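Protocadherin gamma-B3 (Homo sapiens, PDB 5K8R) probably acts as a calcium-dependent cell-adhesion protein that may help establish and maintain specific neuronal connections in the brain. Local coordinates at residues A[221-226]-A[278-283]; A[236-241]-A[291-296]; A[260-265]-A[271-276]; A[354-357]-A[363-366]; A[394-397]-A[401-404]. All coordinates share one frame; numbering follows the deposited sequence.

How the contacts relate
The chain enters contact 1 at 221-226, where strand 216-222 ends, and contact 2 at 236-241, beyond the next strand. Contact 3, the hairpin of 260-265 and 271-276, opens and closes while both are still pending. Contact 1 then closes at 278-283 and contact 2 at 291-296, so these two cross and contact 3 lies within both. Contacts 1 and 2 occupy opposite ends of the third cadherin repeat, each at a calcium cluster, with centres about 34 Å apart. In the fourth repeat contacts 4 and 5 follow in series: 354-357 with 363-366 joins two sheets, and 394-397 with 401-404 closes a hairpin beside another calcium ion.

Contact 1 (A[221-226]-A[278-283]); sequences VAENLP and DFEERD. With CA (calcium ion), chain G; CA (calcium ion), chain F.
This is a calcium-mediated contact at the end of the third cadherin repeat that faces the fourth: the turn after strand 216-222 meets the loop leading into strand 284-292. Glu223 shares its carboxylate between two ions, OE1 binding the calcium ion of chain G at 2.5 Å and OE2 that of chain F at 2.5 Å. A chain extended beyond CG (chi2 172°) gives glutamate the reach for this. Across from it stand Asp278 and Glu280, spaced as in the DXE calcium motif of cadherins. Asp278 OD1 lies 2.5 Å from the chain G ion. Glu280 folds at chi2 (64°), and its OE1 bridges the pair, 2.4 Å from the chain G ion and 2.7 Å from the chain F ion, while OE2 adds a second bond to the latter. One direct hydrogen bond joins the loops: Phe279 N reaches Glu223 OE1 at 2.8 Å, coming from above the carboxylate plane, 47° out of it. The Phe279 ring turns elsewhere, packing on Ile307 and Asp309. Asp312 and a water complete the chain G site; Asp309, Glu310 O, Asp312 and Asp345 of the fourth repeat complete that of chain F. Three carboxylates held this close, with Glu223 OE1 and Glu280 OE1 3.2 Å apart, would be expected to repel one another without the cations, consistent with a junction whose order depends on calcium.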
# COMPACT_ATOMS: atom_id res chain seq x y z
N VAL A 221 -2.48 -2.27 41.24
CA VAL A 221 -3.91 -2.35 41.46
C VAL A 221 -4.18 -3.34 42.58
O VAL A 221 -3.46 -4.32 42.76
CB VAL A 221 -4.67 -2.76 40.18
CG1 VAL A 221 -4.56 -1.66 39.13
CG2 VAL A 221 -4.14 -4.08 39.64
N ALA A 222 -5.24 -3.08 43.35
CA ALA A 222 -5.60 -3.96 44.45
C ALA A 222 -6.26 -5.23 43.91
O ALA A 222 -6.79 -5.27 42.80
CB ALA A 222 -6.53 -3.25 45.43
N GLU A 223 -6.21 -6.29 44.72
CA GLU A 223 -6.74 -7.58 44.28
C GLU A 223 -8.26 -7.58 44.21
O GLU A 223 -8.84 -8.35 43.43
CB GLU A 223 -6.25 -8.69 45.21
CG GLU A 223 -6.55 -8.46 46.68
CD GLU A 223 -6.22 -9.67 47.53
OE1 GLU A 223 -6.21 -10.79 46.99
OE2 GLU A 223 -5.95 -9.49 48.74
N ASN A 224 -8.93 -6.72 44.99
CA ASN A 224 -10.38 -6.67 44.96
C ASN A 224 -10.88 -5.77 43.84
O ASN A 224 -11.96 -5.18 43.93
CB ASN A 224 -10.93 -6.20 46.31
CG ASN A 224 -10.52 -4.78 46.65
OD1 ASN A 224 -9.45 -4.32 46.24
ND2 ASN A 224 -11.37 -4.08 47.39
N LEU A 225 -10.09 -5.65 42.77
CA LEU A 225 -10.48 -4.82 41.63
C LEU A 225 -11.60 -5.50 40.87
O LEU A 225 -11.45 -6.66 40.46
CB LEU A 225 -9.28 -4.59 40.72
CG LEU A 225 -9.49 -3.66 39.53
CD1 LEU A 225 -9.83 -2.25 40.00
CD2 LEU A 225 -8.26 -3.64 38.63
N PRO A 226 -12.74 -4.84 40.66
CA PRO A 226 -13.84 -5.48 39.93
C PRO A 226 -13.46 -5.75 38.48
O PRO A 226 -12.64 -5.06 37.88
CB PRO A 226 -14.97 -4.44 40.02
CG PRO A 226 -14.61 -3.57 41.17
CD PRO A 226 -13.11 -3.51 41.18
N ASP A 278 -6.31 -12.13 42.36
CA ASP A 278 -6.15 -12.75 43.67
C ASP A 278 -4.69 -12.63 44.07
O ASP A 278 -3.83 -13.30 43.49
CB ASP A 278 -6.60 -14.21 43.66
CG ASP A 278 -6.67 -14.81 45.05
OD1 ASP A 278 -6.74 -14.05 46.03
OD2 ASP A 278 -6.65 -16.06 45.15
N PHE A 279 -4.41 -11.78 45.06
CA PHE A 279 -3.04 -11.62 45.54
C PHE A 279 -2.47 -12.92 46.08
O PHE A 279 -1.27 -13.17 45.96
CB PHE A 279 -2.99 -10.53 46.62
CG PHE A 279 -1.62 -10.30 47.19
CD1 PHE A 279 -0.73 -9.43 46.57
CD2 PHE A 279 -1.22 -10.94 48.35
CE1 PHE A 279 0.53 -9.22 47.10
CE2 PHE A 279 0.04 -10.72 48.89
CZ PHE A 279 0.91 -9.86 48.26
N GLU A 280 -3.32 -13.76 46.68
CA GLU A 280 -2.86 -15.03 47.22
C GLU A 280 -2.40 -16.00 46.13
O GLU A 280 -1.63 -16.92 46.43
CB GLU A 280 -3.96 -15.68 48.06
CG GLU A 280 -4.03 -15.18 49.50
CD GLU A 280 -4.38 -13.71 49.59
OE1 GLU A 280 -5.29 -13.27 48.86
OE2 GLU A 280 -3.75 -13.00 50.39
N GLU A 281 -2.85 -15.81 44.90
CA GLU A 281 -2.45 -16.69 43.80
C GLU A 281 -1.25 -16.14 43.04
O GLU A 281 -0.29 -16.86 42.79
CB GLU A 281 -3.63 -16.91 42.85
CG GLU A 281 -3.35 -17.91 41.74
CD GLU A 281 -3.10 -19.32 42.26
OE1 GLU A 281 -3.66 -19.67 43.32
OE2 GLU A 281 -2.34 -20.07 41.61
N ARG A 282 -1.29 -14.86 42.68
CA ARG A 282 -0.20 -14.24 41.93
C ARG A 282 -0.23 -12.74 42.19
O ARG A 282 -1.29 -12.12 42.12
CB ARG A 282 -0.32 -14.54 40.43
CG ARG A 282 0.88 -14.11 39.61
CD ARG A 282 0.80 -14.68 38.20
NE ARG A 282 1.81 -14.11 37.31
CZ ARG A 282 1.91 -14.40 36.02
NH1 ARG A 282 1.07 -15.26 35.46
NH2 ARG A 282 2.86 -13.83 35.28
N ASP A 283 0.94 -12.17 42.49
CA ASP A 283 1.04 -10.77 42.90
C ASP A 283 1.56 -9.85 41.80
O ASP A 283 1.62 -8.64 42.01
CB ASP A 283 1.93 -10.65 44.14
CG ASP A 283 3.29 -11.31 43.96
OD1 ASP A 283 3.65 -11.64 42.81
OD2 ASP A 283 4.00 -11.48 44.97
CA CA G . -7.47 -12.66 47.99
CA CA F . -5.35 -11.09 50.50
O HOH W 1 -8.95 -12.92 45.96

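Contact 2 (A[236-241]-A[291-296]); sequences AIDMDE and AKDGGH. With CA (calcium ion), chain H; CA (calcium ion), chain J.
Asp238 OD1 is gripped twice, by the calcium ion of chain H at 2.5 Å and by the backbone N of Asp240 at 3.2 Å. The second bond makes an Asx turn, nearly straight at 168°, with the N-H arriving on the anti side of the carboxylate. It belongs to the DXD calcium motif of a cadherin repeat, here where the third repeat meets the second. Asp238 is bidentate, since OD2 also binds the chain H ion, at 2.4 Å. Its CG stands anti to the backbone N (chi1 -159°), which carries the carboxylate towards the facing segment. From there Asp293 supplies OD2 to the same ion at 2.7 Å, its carboxylate turned by 32° from that of Asp238. The two OD2 atoms are 3.3 Å apart, an approach of like groups that the shared cation would be expected to offset. Asp240 links two sites: OD2 binds the chain H ion and OD1 the chain J ion, each at 2.8 Å. Short aspartates suit these places because the backbone itself runs close to the ions. Asn206, Asn208 O and Asn244 O complete the chain H site, and Glu173, Ala205 O and Asp207 share the chain J ion with Asp240, so the cluster ties the two repeats together. Further into the third repeat, strands 230-237 and 284-292 face each other with small residues, and both methyls also touch Ile247: Ala236 CB meets Ala291 CB at 4.0 Å.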
# COMPACT_ATOMS: atom_id res chain seq x y z
N ALA A 236 1.06 3.75 20.99
CA ALA A 236 2.08 3.69 19.96
C ALA A 236 1.80 4.78 18.93
O ALA A 236 0.64 5.02 18.57
CB ALA A 236 2.13 2.32 19.28
N ILE A 237 2.86 5.42 18.45
CA ILE A 237 2.76 6.53 17.51
C ILE A 237 3.40 6.12 16.20
O ILE A 237 4.50 5.55 16.19
CB ILE A 237 3.42 7.81 18.07
CG1 ILE A 237 2.80 8.19 19.41
CG2 ILE A 237 3.31 8.95 17.07
CD1 ILE A 237 3.42 9.41 20.05
N ASP A 238 2.71 6.39 15.09
CA ASP A 238 3.21 6.09 13.75
C ASP A 238 3.13 7.36 12.92
O ASP A 238 2.04 7.90 12.71
CB ASP A 238 2.40 4.96 13.10
CG ASP A 238 3.15 4.28 11.98
OD1 ASP A 238 3.80 4.98 11.17
OD2 ASP A 238 3.10 3.03 11.90
N MET A 239 4.27 7.83 12.47
CA MET A 239 4.35 9.03 11.71
C MET A 239 3.81 8.97 10.29
O MET A 239 3.64 9.97 9.68
CB MET A 239 5.78 9.51 11.68
CG MET A 239 6.30 9.98 13.01
SD MET A 239 5.12 11.06 13.78
CE MET A 239 6.10 11.78 15.07
N ASP A 240 3.53 7.79 9.77
CA ASP A 240 3.04 7.66 8.42
C ASP A 240 1.55 7.87 8.33
O ASP A 240 0.94 8.20 9.29
CB ASP A 240 3.28 6.27 7.86
CG ASP A 240 4.71 5.89 7.88
OD1 ASP A 240 5.55 6.75 8.05
OD2 ASP A 240 5.02 4.74 7.75
N GLU A 241 1.00 7.68 7.15
CA GLU A 241 -0.31 8.16 6.77
C GLU A 241 -1.19 6.99 6.33
O GLU A 241 -0.71 6.05 5.70
CB GLU A 241 -0.21 9.19 5.63
CG GLU A 241 -1.54 9.81 5.22
CD GLU A 241 -1.40 10.74 4.03
OE1 GLU A 241 -0.32 10.73 3.39
OE2 GLU A 241 -2.36 11.48 3.73
N ALA A 291 2.68 -4.03 18.79
CA ALA A 291 1.94 -3.07 17.98
C ALA A 291 2.35 -3.23 16.52
O ALA A 291 3.55 -3.21 16.21
CB ALA A 291 2.19 -1.64 18.45
N LYS A 292 1.37 -3.39 15.64
CA LYS A 292 1.61 -3.55 14.22
C LYS A 292 0.89 -2.46 13.43
O LYS A 292 -0.10 -1.89 13.90
CB LYS A 292 1.13 -4.93 13.73
CG LYS A 292 1.86 -6.11 14.35
CD LYS A 292 1.25 -7.43 13.91
CE LYS A 292 1.23 -7.55 12.40
NZ LYS A 292 0.58 -8.82 11.95
N ASP A 293 1.41 -2.17 12.24
CA ASP A 293 0.77 -1.22 11.34
C ASP A 293 0.30 -1.94 10.08
O ASP A 293 0.30 -3.18 10.00
CB ASP A 293 1.73 -0.06 11.02
CG ASP A 293 3.04 -0.52 10.40
OD1 ASP A 293 3.19 -1.72 10.10
OD2 ASP A 293 3.92 0.35 10.20
N GLY A 294 -0.12 -1.16 9.08
CA GLY A 294 -0.62 -1.75 7.85
C GLY A 294 0.47 -2.44 7.04
O GLY A 294 0.23 -3.47 6.41
N GLY A 295 1.68 -1.88 7.06
CA GLY A 295 2.82 -2.47 6.39
C GLY A 295 3.55 -3.53 7.19
O GLY A 295 4.67 -3.90 6.82
N HIS A 296 2.95 -4.01 8.28
CA HIS A 296 3.48 -5.09 9.11
C HIS A 296 4.77 -4.72 9.83
O HIS A 296 5.53 -5.61 10.23
CB HIS A 296 3.68 -6.37 8.29
CG HIS A 296 2.45 -6.82 7.56
ND1 HIS A 296 2.22 -6.52 6.23
CD2 HIS A 296 1.38 -7.54 7.98
CE1 HIS A 296 1.06 -7.04 5.86
NE2 HIS A 296 0.53 -7.66 6.90
CA CA H . 4.10 3.00 9.71
CA CA J . 6.25 7.62 5.52

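Contact 3 (A[260-265]-A[271-276]); sequences QLFKLD and LTTIGE
Lys263 and Thr272 exchange two backbone hydrogen bonds, Lys263 N to Thr272 O at 2.9 Å and Thr272 N to Lys263 O at 2.9 Å, forming the hydrogen-bonded pair of an antiparallel hairpin. A third bond, from Ile274 N to Leu261 O, is 2.7 Å long and almost straight (174°), although the donor sits above the carbonyl plane. The same oxygen takes a weak bond from Gly275 N, so Leu261 faces two residues where the regular ladder gives out. Glycine suits that spot because the chain passes too near Gln260 O to leave room for a side chain. Non-hydrogen-bonded pairs flank the central one, Phe262 with Thr273 and Leu264 with Leu271, and send their side chains to the interior face. With CG anti to the carbonyl carbon (chi1 -63°), Phe262 carries its ring to Thr273 CG2, CE1 resting 3.6 Å away, and Phe262 CB meets Leu271 CD2 at 3.8 Å. The ring goes on to an edge-to-face stack with Tyr285 and touches Phe251 of the other sheet. On the outer face Ile274 CG2 lies alongside Lys263 CB at 3.7 Å, while the rest of the lysine chain leads away. Backbone bonds therefore fix the register of edge strand 262-264 on strand 270-273, leaving the faces to differ: mostly apolar groups, with the Thr273 methyl, face inward, whereas Lys263 and Thr272, with Ile274 over the lysine CB, face outward.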
# COMPACT_ATOMS: atom_id res chain seq x y z
N GLN A 260 -7.49 -15.48 30.45
CA GLN A 260 -8.79 -15.42 31.11
C GLN A 260 -8.87 -14.31 32.15
O GLN A 260 -9.88 -14.22 32.86
CB GLN A 260 -9.11 -16.76 31.76
CG GLN A 260 -9.25 -17.92 30.79
CD GLN A 260 -10.49 -17.80 29.92
OE1 GLN A 260 -10.40 -17.62 28.71
NE2 GLN A 260 -11.66 -17.91 30.55
N LEU A 261 -7.85 -13.47 32.25
CA LEU A 261 -7.80 -12.42 33.27
C LEU A 261 -7.73 -11.02 32.70
O LEU A 261 -8.39 -10.11 33.23
CB LEU A 261 -6.61 -12.65 34.21
CG LEU A 261 -6.92 -13.26 35.57
CD1 LEU A 261 -7.76 -12.30 36.40
CD2 LEU A 261 -7.61 -14.60 35.43
N PHE A 262 -6.97 -10.80 31.64
CA PHE A 262 -6.78 -9.47 31.08
C PHE A 262 -7.16 -9.44 29.60
O PHE A 262 -7.16 -10.47 28.92
CB PHE A 262 -5.33 -8.99 31.26
CG PHE A 262 -4.91 -8.85 32.69
CD1 PHE A 262 -5.31 -7.75 33.44
CD2 PHE A 262 -4.12 -9.81 33.29
CE1 PHE A 262 -4.93 -7.62 34.76
CE2 PHE A 262 -3.73 -9.68 34.61
CZ PHE A 262 -4.14 -8.59 35.35
N LYS A 263 -7.48 -8.24 29.12
CA LYS A 263 -7.88 -8.02 27.74
C LYS A 263 -7.26 -6.73 27.25
O LYS A 263 -7.31 -5.71 27.94
CB LYS A 263 -9.41 -7.95 27.62
CG LYS A 263 -9.91 -7.49 26.26
CD LYS A 263 -11.42 -7.34 26.24
CE LYS A 263 -11.90 -6.77 24.92
NZ LYS A 263 -11.53 -7.63 23.77
N LEU A 264 -6.67 -6.77 26.05
CA LEU A 264 -6.05 -5.61 25.43
C LEU A 264 -6.82 -5.27 24.16
O LEU A 264 -6.88 -6.08 23.23
CB LEU A 264 -4.58 -5.88 25.11
CG LEU A 264 -3.80 -4.72 24.48
CD1 LEU A 264 -3.73 -3.55 25.44
CD2 LEU A 264 -2.40 -5.17 24.07
N ASP A 265 -7.40 -4.08 24.12
CA ASP A 265 -8.16 -3.64 22.96
C ASP A 265 -7.23 -3.46 21.77
O ASP A 265 -6.17 -2.84 21.88
CB ASP A 265 -8.89 -2.33 23.27
CG ASP A 265 -9.97 -2.01 22.25
OD1 ASP A 265 -9.70 -2.06 21.03
OD2 ASP A 265 -11.11 -1.70 22.68
N LEU A 271 -5.88 -1.48 28.26
CA LEU A 271 -5.85 -2.75 28.97
C LEU A 271 -6.91 -2.76 30.06
O LEU A 271 -7.01 -1.80 30.84
CB LEU A 271 -4.46 -3.00 29.56
CG LEU A 271 -3.93 -4.44 29.61
CD1 LEU A 271 -2.46 -4.44 29.99
CD2 LEU A 271 -4.73 -5.29 30.58
N THR A 272 -7.70 -3.82 30.11
CA THR A 272 -8.74 -3.99 31.12
C THR A 272 -8.66 -5.40 31.69
O THR A 272 -7.93 -6.26 31.19
CB THR A 272 -10.14 -3.73 30.54
OG1 THR A 272 -10.36 -4.60 29.42
CG2 THR A 272 -10.29 -2.28 30.09
N THR A 273 -9.41 -5.62 32.76
CA THR A 273 -9.52 -6.94 33.37
C THR A 273 -10.82 -7.60 32.95
O THR A 273 -11.84 -6.93 32.74
CB THR A 273 -9.44 -6.86 34.89
OG1 THR A 273 -10.59 -6.16 35.39
CG2 THR A 273 -8.18 -6.13 35.33
N ILE A 274 -10.79 -8.92 32.82
CA ILE A 274 -11.98 -9.71 32.55
C ILE A 274 -12.25 -10.76 33.61
O ILE A 274 -13.33 -11.36 33.61
CB ILE A 274 -11.92 -10.37 31.15
CG1 ILE A 274 -10.73 -11.32 31.06
CG2 ILE A 274 -11.85 -9.31 30.06
CD1 ILE A 274 -10.57 -11.96 29.70
N GLY A 275 -11.30 -11.01 34.51
CA GLY A 275 -11.49 -11.95 35.59
C GLY A 275 -11.25 -11.32 36.95
O GLY A 275 -11.30 -10.10 37.09
N GLU A 276 -10.98 -12.15 37.96
CA GLU A 276 -10.77 -11.69 39.32
C GLU A 276 -9.30 -11.80 39.69
O GLU A 276 -8.70 -12.87 39.51
CB GLU A 276 -11.63 -12.49 40.30
CG GLU A 276 -13.10 -12.58 39.93
CD GLU A 276 -13.78 -11.22 39.89
OE1 GLU A 276 -13.39 -10.34 40.69
OE2 GLU A 276 -14.70 -11.04 39.07

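Contact 4 (A[354-357]-A[363-366]); sequences CQLK and KIVQ
Ile364 lays its CD1 methyl against strand 354-357, settling over Leu356 CB at 3.9 Å and reaching Cys354 SG at 4.0 Å. The same methyl comes within 3.8 Å of the carbonyl carbon of Gln355, so it rests on the backbone between two inward-facing side chains. An extended chain explains the reach: CG1 is anti to the carbonyl carbon (chi1 -72°) and CD1 continues straight on (chi2 -176°). Behind it, CG1 touches Leu356 CD2 at 4.1 Å, this branch of the leucine crossing the isoleucine stem at a slant. No hydrogen bond joins the two segments. Their short axes run nearly antiparallel, 170° apart, but approach no closer than 7.2 Å, well beyond the spacing of paired strands in one sheet. What joins them is dispersion between aliphatic groups and a sulfur, which suits the inner face of a beta-sandwich. Small Cys354 leaves room for the isoleucine tip, while Leu356 fills the flank. Gln355 and Lys363 direct their CB atoms away from the interface, as suits polar residues on the outward, solvent-facing side of a strand. The two strands are outermost in opposite sheets of the fourth repeat. Strand 352-357 pairs with strand 387-396, where Leu356 packs against Val390 and Ile392. Strand 362-366 pairs with strand 371-376, and there Tyr372 touches both Ile364 and Cys354, while Ile339 of strand 335-342 touches the same two residues.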
# COMPACT_ATOMS: atom_id res chain seq x y z
N CYS A 354 -4.99 -14.57 68.95
CA CYS A 354 -5.86 -15.65 69.38
C CYS A 354 -6.15 -15.49 70.86
O CYS A 354 -5.23 -15.37 71.67
CB CYS A 354 -5.22 -17.01 69.10
SG CYS A 354 -6.16 -18.42 69.72
N GLN A 355 -7.43 -15.50 71.22
CA GLN A 355 -7.84 -15.26 72.60
C GLN A 355 -9.01 -16.17 72.96
O GLN A 355 -9.67 -16.76 72.10
CB GLN A 355 -8.19 -13.79 72.83
CG GLN A 355 -9.09 -13.19 71.76
CD GLN A 355 -9.23 -11.69 71.90
OE1 GLN A 355 -8.51 -11.05 72.68
NE2 GLN A 355 -10.15 -11.10 71.14
N LEU A 356 -9.26 -16.25 74.27
CA LEU A 356 -10.26 -17.14 74.85
C LEU A 356 -11.42 -16.30 75.37
O LEU A 356 -11.22 -15.41 76.21
CB LEU A 356 -9.64 -17.97 75.97
CG LEU A 356 -10.47 -19.10 76.59
CD1 LEU A 356 -11.54 -19.57 75.62
CD2 LEU A 356 -9.57 -20.25 77.01
N LYS A 357 -12.63 -16.59 74.89
CA LYS A 357 -13.83 -15.85 75.27
C LYS A 357 -14.59 -16.65 76.32
O LYS A 357 -15.14 -17.71 76.02
CB LYS A 357 -14.71 -15.58 74.05
CG LYS A 357 -15.96 -14.78 74.35
CD LYS A 357 -16.89 -14.72 73.15
CE LYS A 357 -17.44 -16.10 72.81
NZ LYS A 357 -18.37 -16.07 71.65
N LYS A 363 -6.77 -21.58 80.13
CA LYS A 363 -5.89 -20.47 79.81
C LYS A 363 -5.06 -20.80 78.59
O LYS A 363 -4.48 -21.89 78.50
CB LYS A 363 -4.98 -20.14 81.00
CG LYS A 363 -3.94 -19.07 80.73
CD LYS A 363 -2.94 -18.98 81.87
CE LYS A 363 -2.19 -20.29 82.06
NZ LYS A 363 -1.15 -20.20 83.13
N ILE A 364 -5.00 -19.88 77.63
CA ILE A 364 -4.24 -20.10 76.40
C ILE A 364 -2.78 -19.72 76.64
O ILE A 364 -2.47 -18.62 77.10
CB ILE A 364 -4.84 -19.29 75.24
CG1 ILE A 364 -6.17 -19.90 74.80
CG2 ILE A 364 -3.86 -19.23 74.07
CD1 ILE A 364 -6.78 -19.23 73.59
N VAL A 365 -1.88 -20.65 76.33
CA VAL A 365 -0.44 -20.43 76.44
C VAL A 365 0.16 -20.54 75.05
O VAL A 365 0.10 -21.60 74.42
CB VAL A 365 0.21 -21.44 77.40
CG1 VAL A 365 1.72 -21.21 77.46
CG2 VAL A 365 -0.40 -21.33 78.79
N GLN A 366 0.76 -19.48 74.57
CA GLN A 366 1.35 -19.43 73.25
C GLN A 366 2.69 -20.14 73.13
O GLN A 366 3.58 -19.90 73.90
CB GLN A 366 1.47 -17.98 72.82
CG GLN A 366 2.34 -17.75 71.61
CD GLN A 366 2.00 -16.51 70.84
OE1 GLN A 366 1.77 -15.46 71.39
NE2 GLN A 366 1.99 -16.63 69.55

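Contact 5 (A[394-397]-A[401-404]); sequences ATDK and PLSS. With CA (calcium ion), chain E.
Asp396 starts beside Leu402, its CB 4.0 Å from Leu402 O, and the two side chains then run in the same direction. CG stands between the backbone N and the carbonyl carbon (chi1 54°), turning the carboxylate towards the facing residues Pro401 and Leu402. OD1 accepts the N-H of Leu402 on its syn side, 23° out of the carboxylate plane; the modelled bond is doubtfully short. OD2 binds the calcium ion of chain E at 2.7 Å and passes 3.4 Å from Leu402 CB. The hydrogen bond to one oxygen would be expected to steady the other for the metal, as suits a short aspartate. Asp396 N also gives a hydrogen bond to Leu402 O, at 2.9 Å. Ala394 and Ser404 form a hydrogen-bonded antiparallel pair with both backbone bonds at 2.9 Å. Between this pair and Asp396, Thr395 faces Ser403 in a non-hydrogen-bonded pair, OG1 lying 3.2 Å from Ser403 CB. Ser404 OG turns to Pro315 O. The hairpin joins strands 387-396 and 403-413 of the fourth cadherin repeat. Strand 352-357 flanks the former, its Leu353 making a backbone hydrogen bond with Thr395, while Asn311, Asn313 O, Asp343, Asp345 and Asn349 O share the ion with Asp396.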
# COMPACT_ATOMS: atom_id res chain seq x y z
N ALA A 394 -10.19 -15.87 66.98
CA ALA A 394 -8.99 -15.40 66.30
C ALA A 394 -9.34 -14.17 65.48
O ALA A 394 -10.35 -14.17 64.76
CB ALA A 394 -8.39 -16.49 65.41
N THR A 395 -8.51 -13.14 65.58
CA THR A 395 -8.74 -11.89 64.85
C THR A 395 -7.43 -11.42 64.26
O THR A 395 -6.41 -11.38 64.95
CB THR A 395 -9.32 -10.81 65.77
OG1 THR A 395 -10.51 -11.31 66.41
CG2 THR A 395 -9.67 -9.56 64.98
N ASP A 396 -7.45 -11.06 62.97
CA ASP A 396 -6.25 -10.55 62.33
C ASP A 396 -6.06 -9.07 62.64
O ASP A 396 -6.89 -8.44 63.31
CB ASP A 396 -6.29 -10.81 60.82
CG ASP A 396 -7.55 -10.27 60.16
OD1 ASP A 396 -8.14 -9.30 60.68
OD2 ASP A 396 -7.94 -10.81 59.10
N LYS A 397 -4.97 -8.50 62.15
CA LYS A 397 -4.63 -7.10 62.39
C LYS A 397 -4.76 -6.26 61.12
O LYS A 397 -4.02 -5.29 60.93
CB LYS A 397 -3.22 -6.98 62.96
CG LYS A 397 -2.97 -7.87 64.17
CD LYS A 397 -1.60 -7.61 64.77
CE LYS A 397 -1.28 -8.63 65.86
NZ LYS A 397 -2.32 -8.66 66.92
N PRO A 401 -10.36 -5.28 60.32
CA PRO A 401 -9.97 -6.60 60.82
C PRO A 401 -11.06 -7.63 60.61
O PRO A 401 -12.26 -7.32 60.63
CB PRO A 401 -9.72 -6.35 62.31
CG PRO A 401 -10.58 -5.19 62.64
CD PRO A 401 -10.59 -4.32 61.42
N LEU A 402 -10.63 -8.87 60.40
CA LEU A 402 -11.53 -10.01 60.26
C LEU A 402 -11.26 -11.00 61.38
O LEU A 402 -10.15 -11.06 61.93
CB LEU A 402 -11.37 -10.70 58.90
CG LEU A 402 -12.11 -10.09 57.70
CD1 LEU A 402 -11.49 -8.77 57.27
CD2 LEU A 402 -12.15 -11.07 56.54
N SER A 403 -12.27 -11.79 61.72
CA SER A 403 -12.18 -12.70 62.85
C SER A 403 -12.98 -13.96 62.56
O SER A 403 -13.74 -14.04 61.59
CB SER A 403 -12.69 -12.03 64.13
OG SER A 403 -14.04 -11.63 64.00
N SER A 404 -12.80 -14.96 63.42
CA SER A 404 -13.53 -16.21 63.35
C SER A 404 -13.50 -16.87 64.71
O SER A 404 -12.58 -16.64 65.51
CB SER A 404 -12.95 -17.15 62.28
OG SER A 404 -11.62 -17.51 62.58
CA CA E . -6.53 -11.87 57.05